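Local coordinates for RagA protein (Porphyromonas gingivalis, PDB 6SLN), which probably imports nutrients, most likely peptides, across the outer membrane as a TonB-dependent receptor drawing energy from the inner membrane, at residues M267-A272 with Y414-G418. Sequence-based numbering, arbitrary orientation.
Sequences MILAGA and YYMYG
Tyr417 and Tyr415, two residues apart on the loop, lay their rings against helix 261-276, where Met267, Ile268, Gly271 and Ala272 receive them. The Tyr417 side chain can be followed from its CB outward. Its CB sits 4.1 Å from Ile268 CG1. With CG anti to the backbone N (chi1 177°), the ring runs on along the helix surface. Tyr417 CD1 is 4.0 Å from Ile268 CA. Next, Tyr417 CE1 comes to 3.5 Å from Met267 CG. CZ and OH then reach the sulfur, with Tyr417 OH 3.2 Å from Met267 SD. The methionine crosses the tyrosine at about a right angle. A bend at its last torsion (chi3 77°) carries Met267 CE over one face of the Tyr417 ring, offset toward the rim, in a CH-pi contact. The sulfur lies obliquely to the same ring, making the pair Met-aromatic.

Tyr415 meets the next turn. Ala272 CA stands over the middle of the Tyr415 ring, 3.6 Å from its centroid, while Ala272 CB packs against CD2 and CE2 on that face. Tyr415 OH lies beside the helix backbone, 3.2 Å from Gly271 C, at a place where the glycine has no side chain. Leu275 and Tyr276, further along the helix, also touch Tyr415.

Helix and loop belong to two different long connections between barrel strands, on what the family topology indicates is the extracellular side. The backbone N-H of Tyr417 hydrogen-bonds to Tyr401 OH, and a chain of another protein packs on both Met267 and Tyr417. Across this contact the chemistry is chiefly dispersion, with CH-pi and sulfur-aromatic terms added, which implies that shape fit rather than charge pairing joins the two loops beside the partner protein.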
ATOM      1  N   MET A 267      19.322  33.776  32.682  1.00 53.65           N
ATOM      2  CA  MET A 267      19.257  33.571  31.239  1.00 46.73           C
ATOM      3  C   MET A 267      18.446  32.326  30.884  1.00 48.07           C
ATOM      4  O   MET A 267      17.594  32.370  29.980  1.00 42.67           O
ATOM      5  CB  MET A 267      20.672  33.501  30.668  1.00 49.07           C
ATOM      6  CG  MET A 267      20.728  33.117  29.199  1.00 59.78           C
ATOM      7  SD  MET A 267      22.414  32.799  28.637  1.00 64.47           S
ATOM      8  CE  MET A 267      22.712  31.172  29.324  1.00 63.38           C
ATOM      9  N   ILE A 268      18.676  31.213  31.591  1.00 48.19           N
ATOM     10  CA  ILE A 268      17.912  30.001  31.300  1.00 42.06           C
ATOM     11  C   ILE A 268      16.459  30.179  31.715  1.00 45.19           C
ATOM     12  O   ILE A 268      15.549  29.776  30.982  1.00 46.76           O
ATOM     13  CB  ILE A 268      18.544  28.760  31.965  1.00 41.95           C
ATOM     14  CG1 ILE A 268      19.966  28.539  31.436  1.00 57.59           C
ATOM     15  CG2 ILE A 268      17.691  27.519  31.719  1.00 40.96           C
ATOM     16  CD1 ILE A 268      20.752  27.416  32.132  1.00 53.57           C
ATOM     17  N   LEU A 269      16.208  30.796  32.884  1.00 45.13           N
ATOM     18  CA  LEU A 269      14.822  31.009  33.295  1.00 45.85           C
ATOM     19  C   LEU A 269      14.097  31.918  32.313  1.00 43.58           C
ATOM     20  O   LEU A 269      12.939  31.664  31.972  1.00 47.61           O
ATOM     21  CB  LEU A 269      14.740  31.583  34.710  1.00 43.43           C
ATOM     22  CG  LEU A 269      14.701  30.523  35.810  1.00 43.42           C
ATOM     23  CD1 LEU A 269      14.976  31.154  37.136  1.00 44.50           C
ATOM     24  CD2 LEU A 269      13.394  29.795  35.856  1.00 42.72           C
ATOM     25  N   ALA A 270      14.768  32.968  31.825  1.00 42.87           N
ATOM     26  CA  ALA A 270      14.102  33.906  30.924  1.00 45.76           C
ATOM     27  C   ALA A 270      13.771  33.262  29.587  1.00 49.32           C
ATOM     28  O   ALA A 270      12.738  33.570  28.979  1.00 61.18           O
ATOM     29  CB  ALA A 270      14.968  35.137  30.705  1.00 43.73           C
ATOM     30  N   GLY A 271      14.640  32.376  29.110  1.00 46.58           N
ATOM     31  CA  GLY A 271      14.420  31.735  27.838  1.00 48.78           C
ATOM     32  C   GLY A 271      13.399  30.636  27.886  1.00 55.82           C
ATOM     33  O   GLY A 271      12.844  30.275  26.840  1.00 64.86           O
ATOM     34  N   ALA A 272      13.149  30.094  29.076  1.00 49.75           N
ATOM     35  CA  ALA A 272      12.090  29.109  29.235  1.00 46.60           C
ATOM     36  C   ALA A 272      10.727  29.779  29.290  1.00 49.77           C
ATOM     37  O   ALA A 272       9.790  29.348  28.612  1.00 52.33           O
ATOM     38  CB  ALA A 272      12.322  28.276  30.492  1.00 41.31           C
ATOM     39  N   TYR A 414       8.982  19.678  27.654  1.00 51.78           N
ATOM     40  CA  TYR A 414      10.028  20.176  28.537  1.00 46.31           C
ATOM     41  C   TYR A 414      10.942  21.092  27.733  1.00 45.28           C
ATOM     42  O   TYR A 414      10.788  21.250  26.515  1.00 47.13           O
ATOM     43  CB  TYR A 414      10.802  19.024  29.211  1.00 39.09           C
ATOM     44  CG  TYR A 414      11.691  18.233  28.282  1.00 44.51           C
ATOM     45  CD1 TYR A 414      13.028  18.549  28.152  1.00 46.52           C
ATOM     46  CD2 TYR A 414      11.190  17.171  27.517  1.00 45.36           C
ATOM     47  CE1 TYR A 414      13.841  17.839  27.323  1.00 38.77           C
ATOM     48  CE2 TYR A 414      12.006  16.452  26.670  1.00 38.37           C
ATOM     49  CZ  TYR A 414      13.341  16.801  26.570  1.00 42.61           C
ATOM     50  OH  TYR A 414      14.200  16.109  25.724  1.00 43.46           O
ATOM     51  N   TYR A 415      11.893  21.707  28.432  1.00 42.39           N
ATOM     52  CA  TYR A 415      12.664  22.817  27.894  1.00 38.77           C
ATOM     53  C   TYR A 415      14.167  22.601  28.053  1.00 44.22           C
ATOM     54  O   TYR A 415      14.639  22.042  29.053  1.00 41.21           O
ATOM     55  CB  TYR A 415      12.297  24.115  28.583  1.00 37.82           C
ATOM     56  CG  TYR A 415      13.148  25.277  28.145  1.00 39.13           C
ATOM     57  CD1 TYR A 415      13.012  25.799  26.875  1.00 38.52           C
ATOM     58  CD2 TYR A 415      14.106  25.836  28.993  1.00 37.96           C
ATOM     59  CE1 TYR A 415      13.779  26.856  26.464  1.00 44.57           C
ATOM     60  CE2 TYR A 415      14.873  26.902  28.588  1.00 38.48           C
ATOM     61  CZ  TYR A 415      14.699  27.404  27.321  1.00 38.96           C
ATOM     62  OH  TYR A 415      15.441  28.454  26.879  1.00 45.12           O
ATOM     63  N   MET A 416      14.916  23.107  27.072  1.00 38.72           N
ATOM     64  CA  MET A 416      16.370  23.099  27.100  1.00 38.26           C
ATOM     65  C   MET A 416      16.842  24.416  26.503  1.00 44.50           C
ATOM     66  O   MET A 416      16.350  24.803  25.436  1.00 40.98           O
ATOM     67  CB  MET A 416      16.915  21.917  26.312  1.00 36.17           C
ATOM     68  CG  MET A 416      17.361  20.784  27.173  1.00 40.07           C
ATOM     69  SD  MET A 416      17.956  19.407  26.193  1.00 55.99           S
ATOM     70  CE  MET A 416      16.467  18.559  25.780  1.00 65.12           C
ATOM     71  N   TYR A 417      17.770  25.104  27.195  1.00 45.36           N
ATOM     72  CA  TYR A 417      18.142  26.464  26.806  1.00 44.38           C
ATOM     73  C   TYR A 417      18.541  26.517  25.330  1.00 45.43           C
ATOM     74  O   TYR A 417      19.202  25.611  24.812  1.00 47.60           O
ATOM     75  CB  TYR A 417      19.282  27.007  27.678  1.00 41.43           C
ATOM     76  CG  TYR A 417      19.708  28.396  27.231  1.00 44.96           C
ATOM     77  CD1 TYR A 417      18.919  29.508  27.510  1.00 40.75           C
ATOM     78  CD2 TYR A 417      20.870  28.596  26.495  1.00 40.52           C
ATOM     79  CE1 TYR A 417      19.281  30.785  27.083  1.00 41.28           C
ATOM     80  CE2 TYR A 417      21.243  29.880  26.064  1.00 49.05           C
ATOM     81  CZ  TYR A 417      20.432  30.965  26.358  1.00 51.76           C
ATOM     82  OH  TYR A 417      20.775  32.231  25.945  1.00 59.31           O
ATOM     83  N   GLY A 418      18.105  27.576  24.642  1.00 42.85           N
ATOM     84  CA  GLY A 418      18.353  27.735  23.225  1.00 45.43           C
ATOM     85  C   GLY A 418      17.299  27.138  22.301  1.00 45.18           C
ATOM     86  O   GLY A 418      17.214  27.560  21.139  1.00 44.14           O
TER